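PDB 3OS7: galactose mutarotase-like protein from Clostridium acetobutylicum, which probably binds carbohydrate and may act as an aldose 1-epimerase, interconverting the anomers of a sugar. Local coordinates for residues A[36-41]-A[65-69]; A[172-178]-A[322-328]; A[184-190]-A[296-302]. All coordinates share one frame; numbering follows the deposited sequence.

Contact 1: A[36-41]-A[65-69]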
loop_
_atom_site.group_PDB
_atom_site.type_symbol
_atom_site.label_atom_id
_atom_site.label_comp_id
_atom_site.label_asym_id
_atom_site.label_seq_id
_atom_site.Cartn_x
_atom_site.Cartn_y
_atom_site.Cartn_z
ATOM N N VAL A 36 -11.444 -9.749 2.631
ATOM C CA VAL A 36 -10.970 -8.568 3.327
ATOM C C VAL A 36 -9.990 -7.768 2.426
ATOM O O VAL A 36 -8.771 -7.936 2.474
ATOM C CB VAL A 36 -10.353 -8.904 4.701
ATOM C CG1 VAL A 36 -10.026 -7.646 5.450
ATOM C CG2 VAL A 36 -11.324 -9.803 5.558
ATOM N N GLY A 37 -10.552 -6.902 1.605
ATOM C CA GLY A 37 -9.751 -5.942 0.839
ATOM C C GLY A 37 -8.928 -6.510 -0.280
ATOM O O GLY A 37 -8.069 -5.803 -0.824
ATOM N N GLY A 38 -9.162 -7.766 -0.659
ATOM C CA GLY A 38 -8.249 -8.431 -1.603
ATOM C C GLY A 38 -6.815 -8.316 -1.124
ATOM O O GLY A 38 -5.883 -8.150 -1.920
ATOM N N ASN A 39 -6.630 -8.460 0.191
ATOM C CA ASN A 39 -5.339 -8.193 0.812
ATOM C C ASN A 39 -4.418 -9.397 0.618
ATOM O O ASN A 39 -4.744 -10.504 1.033
ATOM C CB ASN A 39 -5.565 -7.884 2.297
ATOM C CG ASN A 39 -4.318 -7.362 2.999
ATOM O OD1 ASN A 39 -3.195 -7.798 2.710
ATOM N ND2 ASN A 39 -4.524 -6.463 3.985
ATOM N N VAL A 40 -3.269 -9.163 -0.019
ATOM C CA VAL A 40 -2.141 -10.079 -0.004
ATOM C C VAL A 40 -1.403 -9.998 1.364
ATOM O O VAL A 40 -0.678 -9.052 1.639
ATOM C CB VAL A 40 -1.167 -9.824 -1.171
ATOM C CG1 VAL A 40 0.023 -10.806 -1.119
ATOM C CG2 VAL A 40 -1.911 -9.928 -2.505
ATOM N N VAL A 41 -1.656 -10.976 2.219
ATOM C CA VAL A 41 -1.166 -10.998 3.593
ATOM C C VAL A 41 0.124 -11.749 3.789
ATOM O O VAL A 41 0.741 -11.659 4.850
ATOM C CB VAL A 41 -2.222 -11.578 4.566
ATOM C CG1 VAL A 41 -3.441 -10.685 4.579
ATOM C CG2 VAL A 41 -2.579 -13.064 4.261
ATOM N N PHE A 65 -9.136 -9.176 12.269
ATOM C CA PHE A 65 -8.470 -8.859 11.009
ATOM C C PHE A 65 -9.330 -7.903 10.171
ATOM O O PHE A 65 -8.872 -6.815 9.777
ATOM C CB PHE A 65 -8.139 -10.124 10.227
ATOM C CG PHE A 65 -7.522 -9.859 8.870
ATOM C CD1 PHE A 65 -6.404 -9.030 8.740
ATOM C CD2 PHE A 65 -8.060 -10.418 7.733
ATOM C CE1 PHE A 65 -5.834 -8.787 7.490
ATOM C CE2 PHE A 65 -7.499 -10.162 6.477
ATOM C CZ PHE A 65 -6.390 -9.352 6.358
ATOM N N LYS A 66 -10.591 -8.254 9.961
ATOM C CA LYS A 66 -11.481 -7.455 9.112
ATOM C C LYS A 66 -11.671 -6.039 9.643
ATOM O O LYS A 66 -11.828 -5.095 8.864
ATOM C CB LYS A 66 -12.836 -8.132 8.951
ATOM C CG LYS A 66 -13.893 -7.290 8.212
ATOM C CD LYS A 66 -15.176 -8.072 7.937
ATOM C CE LYS A 66 -16.065 -8.195 9.179
ATOM N NZ LYS A 66 -17.312 -9.007 8.928
ATOM N N ASN A 67 -11.654 -5.896 10.964
ATOM C CA ASN A 67 -11.815 -4.585 11.586
ATOM C C ASN A 67 -10.578 -3.693 11.541
ATOM O O ASN A 67 -10.706 -2.472 11.637
ATOM C CB ASN A 67 -12.258 -4.754 13.026
ATOM C CG ASN A 67 -13.717 -5.092 13.130
ATOM O OD1 ASN A 67 -14.516 -4.776 12.225
ATOM N ND2 ASN A 67 -14.086 -5.727 14.227
ATOM N N ARG A 68 -9.402 -4.289 11.367
ATOM C CA ARG A 68 -8.138 -3.522 11.261
ATOM C C ARG A 68 -7.153 -4.232 10.318
ATOM O O ARG A 68 -6.111 -4.734 10.717
ATOM C CB ARG A 68 -7.526 -3.326 12.638
ATOM C CG ARG A 68 -6.537 -2.185 12.688
ATOM C CD ARG A 68 -5.660 -2.318 13.895
ATOM N NE ARG A 68 -4.759 -1.175 14.027
ATOM C CZ ARG A 68 -3.787 -1.115 14.920
ATOM N NH1 ARG A 68 -3.580 -2.130 15.736
ATOM N NH2 ARG A 68 -2.997 -0.061 14.963
ATOM N N PRO A 69 -7.485 -4.266 9.029
ATOM C CA PRO A 69 -6.621 -5.009 8.101
ATOM C C PRO A 69 -5.402 -4.205 7.676
ATOM O O PRO A 69 -4.421 -4.764 7.124
ATOM C CB PRO A 69 -7.560 -5.272 6.918
ATOM C CG PRO A 69 -8.451 -4.101 6.912
ATOM C CD PRO A 69 -8.717 -3.814 8.373
#
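With CG1 anti to the backbone N (chi1 -173°), Val36 sends that methyl towards Phe65 and Pro69, and Phe65, whose CG is likewise anti to its own N (chi1 176°), swings its ring back to meet it. The contact sets a turn with a G1 beta bulge, made by Gly38 and Asn39 opposite Ile33 where strand 28-33 passes into 39-45, against the end of the short helix 62-67. Gly37 and Gly38 both have positive phi, a conformation that favours glycine, and Asn39 N closes the turn onto Val36 O at 3.2 Å.

No hydrogen bond crosses; apolar side chains pack together. Val36 CB lies 3.6 Å from Phe65 CE2, while Val36 CG1 touches both the ring and the proline, 3.7 Å from Pro69 CB. Val36 CG2 also lies against the ring and reaches Lys66 CB at 4.1 Å, below the point where the lysine chain bends off and leaves. At the far end of the ring, Val41 CG1 approaches Phe65 CZ to 3.7 Å; Trp15 meets the same ring from outside the two segments.

Asn39 brings the polar group to this buried place. Its amide is held by the following loop, OD1 accepting from Leu74 N and ND2 donating to Tyr72 O. That grip leaves the amide plane 53° from the Phe65 ring, with Asn39 ND2 4.2 Å from Phe65 CZ.

Contact 2: A[172-178]-A[322-328]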
loop_
_atom_site.group_PDB
_atom_site.type_symbol
_atom_site.label_atom_id
_atom_site.label_comp_id
_atom_site.label_asym_id
_atom_site.label_seq_id
_atom_site.Cartn_x
_atom_site.Cartn_y
_atom_site.Cartn_z
ATOM N N ASN A 172 -13.778 4.928 -13.455
ATOM C CA ASN A 172 -14.951 5.680 -13.076
ATOM C C ASN A 172 -16.091 5.212 -13.973
ATOM O O ASN A 172 -16.024 5.408 -15.182
ATOM C CB ASN A 172 -14.671 7.167 -13.270
ATOM C CG ASN A 172 -15.874 8.043 -13.002
ATOM O OD1 ASN A 172 -16.895 7.610 -12.449
ATOM N ND2 ASN A 172 -15.760 9.306 -13.402
ATOM N N LEU A 173 -17.097 4.570 -13.383
ATOM C CA LEU A 173 -18.259 4.066 -14.119
ATOM C C LEU A 173 -19.476 5.006 -13.999
ATOM O O LEU A 173 -20.592 4.650 -14.394
ATOM C CB LEU A 173 -18.598 2.644 -13.644
ATOM C CG LEU A 173 -17.485 1.590 -13.890
ATOM C CD1 LEU A 173 -17.793 0.220 -13.234
ATOM C CD2 LEU A 173 -17.164 1.443 -15.407
ATOM N N SER A 174 -19.266 6.189 -13.445
ATOM C CA SER A 174 -20.313 7.162 -13.193
ATOM C C SER A 174 -20.388 8.146 -14.346
ATOM O O SER A 174 -19.518 8.153 -15.214
ATOM C CB SER A 174 -20.076 7.931 -11.874
ATOM O OG SER A 174 -19.208 9.050 -11.995
ATOM N N SER A 175 -21.405 9.007 -14.285
ATOM C CA SER A 175 -21.627 10.015 -15.309
ATOM C C SER A 175 -20.972 11.362 -14.987
ATOM O O SER A 175 -21.160 12.330 -15.713
ATOM C CB SER A 175 -23.126 10.193 -15.512
ATOM O OG SER A 175 -23.733 10.688 -14.338
ATOM N N GLU A 176 -20.199 11.421 -13.894
ATOM C CA GLU A 176 -19.577 12.659 -13.436
ATOM C C GLU A 176 -18.090 12.465 -13.149
ATOM O O GLU A 176 -17.614 11.351 -12.933
ATOM C CB GLU A 176 -20.257 13.150 -12.160
ATOM C CG GLU A 176 -21.714 13.558 -12.337
ATOM C CD GLU A 176 -22.368 13.926 -11.029
ATOM O OE1 GLU A 176 -22.660 13.011 -10.221
ATOM O OE2 GLU A 176 -22.604 15.128 -10.809
ATOM N N GLU A 177 -17.381 13.581 -13.081
ATOM C CA GLU A 177 -15.977 13.591 -12.705
ATOM C C GLU A 177 -15.789 13.032 -11.287
ATOM O O GLU A 177 -16.437 13.496 -10.372
ATOM C CB GLU A 177 -15.506 15.042 -12.750
ATOM C CG GLU A 177 -14.050 15.215 -12.931
ATOM C CD GLU A 177 -13.601 16.661 -12.806
ATOM O OE1 GLU A 177 -14.428 17.567 -12.508
ATOM O OE2 GLU A 177 -12.399 16.885 -12.996
HETATM N N MSE A 178 -14.891 12.057 -11.126
HETATM C CA MSE A 178 -14.695 11.348 -9.867
HETATM C C MSE A 178 -13.357 11.734 -9.222
HETATM O O MSE A 178 -12.306 11.571 -9.822
HETATM C CB MSE A 178 -14.706 9.848 -10.095
HETATM C CG MSE A 178 -14.763 9.035 -8.815
HETATM SE SE MSE A 178 -14.515 7.163 -9.095
HETATM C CE MSE A 178 -12.609 7.009 -8.935
ATOM N N LYS A 322 -6.092 14.147 -8.362
ATOM C CA LYS A 322 -6.526 13.866 -9.720
ATOM C C LYS A 322 -8.026 13.631 -9.705
ATOM O O LYS A 322 -8.655 13.392 -8.670
ATOM C CB LYS A 322 -5.813 12.604 -10.272
ATOM C CG LYS A 322 -4.312 12.751 -10.479
ATOM C CD LYS A 322 -3.671 11.533 -11.134
ATOM C CE LYS A 322 -3.415 11.763 -12.610
ATOM N NZ LYS A 322 -4.639 12.165 -13.345
ATOM N N THR A 323 -8.616 13.724 -10.881
ATOM C CA THR A 323 -9.978 13.276 -11.035
ATOM C C THR A 323 -10.019 12.392 -12.270
ATOM O O THR A 323 -9.133 12.472 -13.142
ATOM C CB THR A 323 -10.922 14.449 -11.192
ATOM O OG1 THR A 323 -10.599 15.146 -12.389
ATOM C CG2 THR A 323 -10.797 15.402 -10.007
ATOM N N LEU A 324 -11.010 11.514 -12.320
ATOM C CA LEU A 324 -11.264 10.704 -13.489
ATOM C C LEU A 324 -12.559 11.157 -14.173
ATOM O O LEU A 324 -13.593 11.316 -13.542
ATOM C CB LEU A 324 -11.381 9.236 -13.106
ATOM C CG LEU A 324 -10.123 8.522 -12.634
ATOM C CD1 LEU A 324 -10.479 7.078 -12.278
ATOM C CD2 LEU A 324 -9.083 8.586 -13.734
ATOM N N LYS A 325 -12.469 11.383 -15.476
ATOM C CA LYS A 325 -13.645 11.659 -16.276
ATOM C C LYS A 325 -14.432 10.332 -16.426
ATOM O O LYS A 325 -13.924 9.241 -16.098
ATOM C CB LYS A 325 -13.206 12.278 -17.625
ATOM C CG LYS A 325 -12.575 13.669 -17.503
ATOM C CD LYS A 325 -12.256 14.241 -18.896
ATOM C CE LYS A 325 -11.730 15.683 -18.851
ATOM N NZ LYS A 325 -10.343 15.768 -18.298
ATOM N N PRO A 326 -15.691 10.407 -16.881
ATOM C CA PRO A 326 -16.498 9.204 -17.073
ATOM C C PRO A 326 -15.812 8.187 -17.964
ATOM O O PRO A 326 -15.324 8.542 -19.048
ATOM C CB PRO A 326 -17.815 9.755 -17.664
ATOM C CG PRO A 326 -17.896 11.125 -17.056
ATOM C CD PRO A 326 -16.488 11.632 -17.090
ATOM N N ASN A 327 -15.707 6.957 -17.434
ATOM C CA ASN A 327 -15.066 5.811 -18.067
ATOM C C ASN A 327 -13.568 5.915 -18.220
ATOM O O ASN A 327 -12.958 5.060 -18.862
ATOM C CB ASN A 327 -15.701 5.448 -19.427
ATOM C CG ASN A 327 -15.565 3.957 -19.741
ATOM O OD1 ASN A 327 -15.896 3.124 -18.910
ATOM N ND2 ASN A 327 -15.074 3.620 -20.954
ATOM N N GLU A 328 -12.972 6.943 -17.625
ATOM C CA GLU A 328 -11.515 7.054 -17.555
ATOM C C GLU A 328 -10.985 6.171 -16.440
ATOM O O GLU A 328 -11.664 5.952 -15.418
ATOM C CB GLU A 328 -11.091 8.488 -17.310
ATOM C CG GLU A 328 -9.624 8.734 -17.558
ATOM C CD GLU A 328 -9.184 10.162 -17.269
ATOM O OE1 GLU A 328 -9.986 10.982 -16.774
ATOM O OE2 GLU A 328 -8.003 10.458 -17.551
#
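The flat amide of Asn172 meets Leu324 O obliquely: ND2 donates at 3.0 Å, with the acceptor 24° out of the amide plane and the nitrogen well above the plane of the Leu324 carbonyl. At its edge, nearly in plane, the same ND2 donates to Glu176 O at 2.8 Å. On the other side of the group OD1 takes Ser174 N, closing an Asx turn, and Ser174 OG, which arrives in the plane on a lone pair; Ser174 OG in turn accepts from Glu176 N in an ST turn. One side chain thus ties its own loop, between strands 163-172 and 178-189, to the end of strand 322-324.

The Asn172 backbone reaches the type II turn 325-328, its N donating to Glu328 O and its O accepting from Asn327 N. Pro326 rests its ring on the loop, CB 3.4 Å from Ser174 O. Beyond, Met178, a selenomethionine, and Leu324 form an antiparallel hydrogen-bonded pair, and their side chains run side by side, Met178 CE to Leu324 CD1 4.0 Å. Glu177, extended beyond CG, crosses Thr323 obliquely, and Thr323 OG1 donates to Glu177 OE2 at 2.6 Å, on the anti side of the carboxylate and 27° out of its plane.

Contact 3: A[184-190]-A[296-302]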
loop_
_atom_site.group_PDB
_atom_site.type_symbol
_atom_site.label_atom_id
_atom_site.label_comp_id
_atom_site.label_asym_id
_atom_site.label_seq_id
_atom_site.Cartn_x
_atom_site.Cartn_y
_atom_site.Cartn_z
ATOM N N TYR A 184 -1.444 2.601 -0.551
ATOM C CA TYR A 184 -1.412 1.360 0.175
ATOM C C TYR A 184 -0.835 1.568 1.554
ATOM O O TYR A 184 0.064 2.362 1.745
ATOM C CB TYR A 184 -0.548 0.334 -0.511
ATOM C CG TYR A 184 -1.220 -0.376 -1.646
ATOM C CD1 TYR A 184 -1.227 0.153 -2.911
ATOM C CD2 TYR A 184 -1.827 -1.612 -1.442
ATOM C CE1 TYR A 184 -1.849 -0.501 -3.937
ATOM C CE2 TYR A 184 -2.448 -2.267 -2.440
ATOM C CZ TYR A 184 -2.439 -1.738 -3.706
ATOM O OH TYR A 184 -3.063 -2.424 -4.735
ATOM N N HIS A 185 -1.341 0.796 2.512
ATOM C CA HIS A 185 -0.829 0.845 3.882
ATOM C C HIS A 185 0.102 -0.347 4.148
ATOM O O HIS A 185 0.032 -0.995 5.191
ATOM C CB HIS A 185 -2.016 0.842 4.809
ATOM C CG HIS A 185 -1.751 1.423 6.153
ATOM N ND1 HIS A 185 -0.882 0.845 7.049
ATOM C CD2 HIS A 185 -2.287 2.496 6.784
ATOM C CE1 HIS A 185 -0.876 1.547 8.174
ATOM N NE2 HIS A 185 -1.718 2.558 8.036
ATOM N N SER A 186 1.012 -0.588 3.215
ATOM C CA SER A 186 1.769 -1.835 3.159
ATOM C C SER A 186 2.607 -2.116 4.422
ATOM O O SER A 186 3.390 -1.268 4.864
ATOM C CB SER A 186 2.672 -1.781 1.927
ATOM O OG SER A 186 1.913 -1.360 0.802
ATOM N N ALA A 187 2.443 -3.321 4.966
ATOM C CA ALA A 187 3.020 -3.723 6.259
ATOM C C ALA A 187 4.121 -4.765 6.084
ATOM O O ALA A 187 3.855 -5.886 5.623
ATOM C CB ALA A 187 1.912 -4.267 7.180
ATOM N N PHE A 188 5.345 -4.378 6.438
ATOM C CA PHE A 188 6.538 -5.186 6.234
ATOM C C PHE A 188 7.107 -5.766 7.516
ATOM O O PHE A 188 7.225 -5.068 8.509
ATOM C CB PHE A 188 7.624 -4.331 5.572
ATOM C CG PHE A 188 7.288 -3.961 4.158
ATOM C CD1 PHE A 188 7.589 -4.819 3.126
ATOM C CD2 PHE A 188 6.635 -2.783 3.869
ATOM C CE1 PHE A 188 7.243 -4.496 1.818
ATOM C CE2 PHE A 188 6.293 -2.471 2.581
ATOM C CZ PHE A 188 6.606 -3.342 1.562
ATOM N N ASN A 189 7.531 -7.019 7.432
ATOM C CA ASN A 189 8.237 -7.665 8.524
ATOM C C ASN A 189 9.623 -7.019 8.685
ATOM O O ASN A 189 10.375 -6.932 7.732
ATOM C CB ASN A 189 8.400 -9.160 8.243
ATOM C CG ASN A 189 7.109 -9.927 8.361
ATOM O OD1 ASN A 189 6.321 -9.721 9.298
ATOM N ND2 ASN A 189 6.887 -10.841 7.425
ATOM N N VAL A 190 9.949 -6.594 9.907
ATOM C CA VAL A 190 11.285 -6.118 10.230
ATOM C C VAL A 190 11.696 -6.752 11.580
ATOM O O VAL A 190 11.298 -6.267 12.622
ATOM C CB VAL A 190 11.334 -4.567 10.333
ATOM C CG1 VAL A 190 12.740 -4.096 10.609
ATOM C CG2 VAL A 190 10.765 -3.877 9.064
ATOM N N LYS A 296 8.112 -5.238 15.497
ATOM C CA LYS A 296 8.753 -6.095 14.492
ATOM C C LYS A 296 8.132 -5.920 13.093
ATOM O O LYS A 296 8.132 -6.861 12.288
ATOM C CB LYS A 296 8.716 -7.592 14.865
ATOM C CG LYS A 296 9.094 -7.939 16.325
ATOM C CD LYS A 296 10.524 -7.697 16.584
ATOM C CE LYS A 296 10.900 -7.995 18.071
ATOM N NZ LYS A 296 12.104 -7.214 18.514
ATOM N N TYR A 297 7.578 -4.736 12.842
ATOM C CA TYR A 297 7.100 -4.378 11.511
ATOM C C TYR A 297 7.152 -2.880 11.291
ATOM O O TYR A 297 7.308 -2.091 12.233
ATOM C CB TYR A 297 5.676 -4.915 11.270
ATOM C CG TYR A 297 4.527 -4.085 11.789
ATOM C CD1 TYR A 297 4.185 -4.068 13.143
ATOM C CD2 TYR A 297 3.712 -3.384 10.909
ATOM C CE1 TYR A 297 3.104 -3.312 13.598
ATOM C CE2 TYR A 297 2.637 -2.669 11.342
ATOM C CZ TYR A 297 2.330 -2.609 12.684
ATOM O OH TYR A 297 1.231 -1.874 13.064
ATOM N N ALA A 298 7.041 -2.493 10.033
ATOM C CA ALA A 298 6.902 -1.100 9.683
ATOM C C ALA A 298 6.033 -1.010 8.448
ATOM O O ALA A 298 6.078 -1.891 7.590
ATOM C CB ALA A 298 8.271 -0.420 9.453
ATOM N N CYS A 299 5.236 0.049 8.391
ATOM C CA CYS A 299 4.464 0.382 7.207
ATOM C C CYS A 299 5.145 1.411 6.308
ATOM O O CYS A 299 5.606 2.473 6.751
ATOM C CB CYS A 299 3.089 0.871 7.571
ATOM S SG CYS A 299 2.095 -0.465 8.367
ATOM N N ILE A 300 5.156 1.086 5.026
ATOM C CA ILE A 300 5.757 1.931 3.990
ATOM C C ILE A 300 4.661 2.124 2.955
ATOM O O ILE A 300 4.282 1.175 2.261
ATOM C CB ILE A 300 7.020 1.271 3.394
ATOM C CG1 ILE A 300 8.084 1.073 4.472
ATOM C CG2 ILE A 300 7.582 2.160 2.252
ATOM C CD1 ILE A 300 9.344 0.269 3.975
ATOM N N GLU A 301 4.131 3.347 2.892
ATOM C CA GLU A 301 2.796 3.616 2.381
ATOM C C GLU A 301 2.822 4.579 1.177
ATOM O O GLU A 301 2.737 5.776 1.351
ATOM C CB GLU A 301 1.930 4.181 3.499
ATOM C CG GLU A 301 2.005 3.395 4.849
ATOM C CD GLU A 301 1.153 4.041 5.961
ATOM O OE1 GLU A 301 0.263 4.840 5.641
ATOM O OE2 GLU A 301 1.382 3.767 7.152
ATOM N N PRO A 302 2.903 4.030 -0.035
ATOM C CA PRO A 302 2.873 4.869 -1.219
ATOM C C PRO A 302 1.505 5.482 -1.430
ATOM O O PRO A 302 0.496 4.855 -1.096
ATOM C CB PRO A 302 3.217 3.909 -2.341
ATOM C CG PRO A 302 2.818 2.588 -1.867
ATOM C CD PRO A 302 3.033 2.594 -0.384
HETATM O O HOH W 1 6.620 -9.082 11.926
#
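Tyr184 N donates to Pro302 O at 3.0 Å, and the tyrosine CB lies against the Pro302 ring; its hydroxyl reaches over to Thr168. His185 sets its ring alongside the Glu301 carboxylate, the two planes 27° apart and stacked, with Glu301 OE2 over one face near the rim, 3.3 Å from His185 CE1. Cys299 SG comes instead to the edge of that ring, 3.5 Å from His185 ND1. His185 NE2 is hydrogen-bonded to a bound tartrate, probably from the crystallisation liquor, so this histidine lines what may be the sugar pocket.

Ser186 O accepts from Ile300 N, and its OG is hydrogen-bonded to Tyr277 OH. From here strands 187-189 and 297-302 run as an antiparallel ladder in the beta-rich galactose mutarotase-like fold, their N-to-C directions 141° apart. Ala187 pairs with Cys299 without hydrogen bonds between them, Ala187 CB 4.0 Å from Cys299 SG. Phe188 and Ala298 make the hydrogen-bonded pair, each backbone N donating to the other's O. With CG anti to the carbonyl carbon (chi1 -69°), the Phe188 side chain crosses that of Ile300 at about a right angle, Phe188 CE2 3.9 Å from Ile300 CB, and the ring has Ala298 O at its edge.

Asn189 faces Tyr297 in the next non-hydrogen-bonded pair; its ND2 donates to Thr51 O, and a water lies 2.7 Å from both Asn189 OD1 and Lys296 O. Val190 N then donates to Lys296 O, while Val190 CG2 approaches Ala298 CB at 4.3 Å.

How the contacts relate
Contacts 1 and 3 are buried; contact 2 is partly exposed and lies farthest out, its centre about 23 Å from the centre of the chain. Contact 1 is held across its segments by apolar side chains, contact 3 chiefly by strand-to-strand backbone bonds with a histidine and a carboxylate added, and contact 2 by a polar net of turns. Contacts 2 and 3 share strand 178-189, one using its start and the other its far end, and 184-190/296-302 is nested inside the chain loop that contact 2 closes. Contact 1 comes earlier in sequence, yet its nearest atoms are about 5 Å from contact 3, and the 72-75 loop hydrogen-bonds to residues of both.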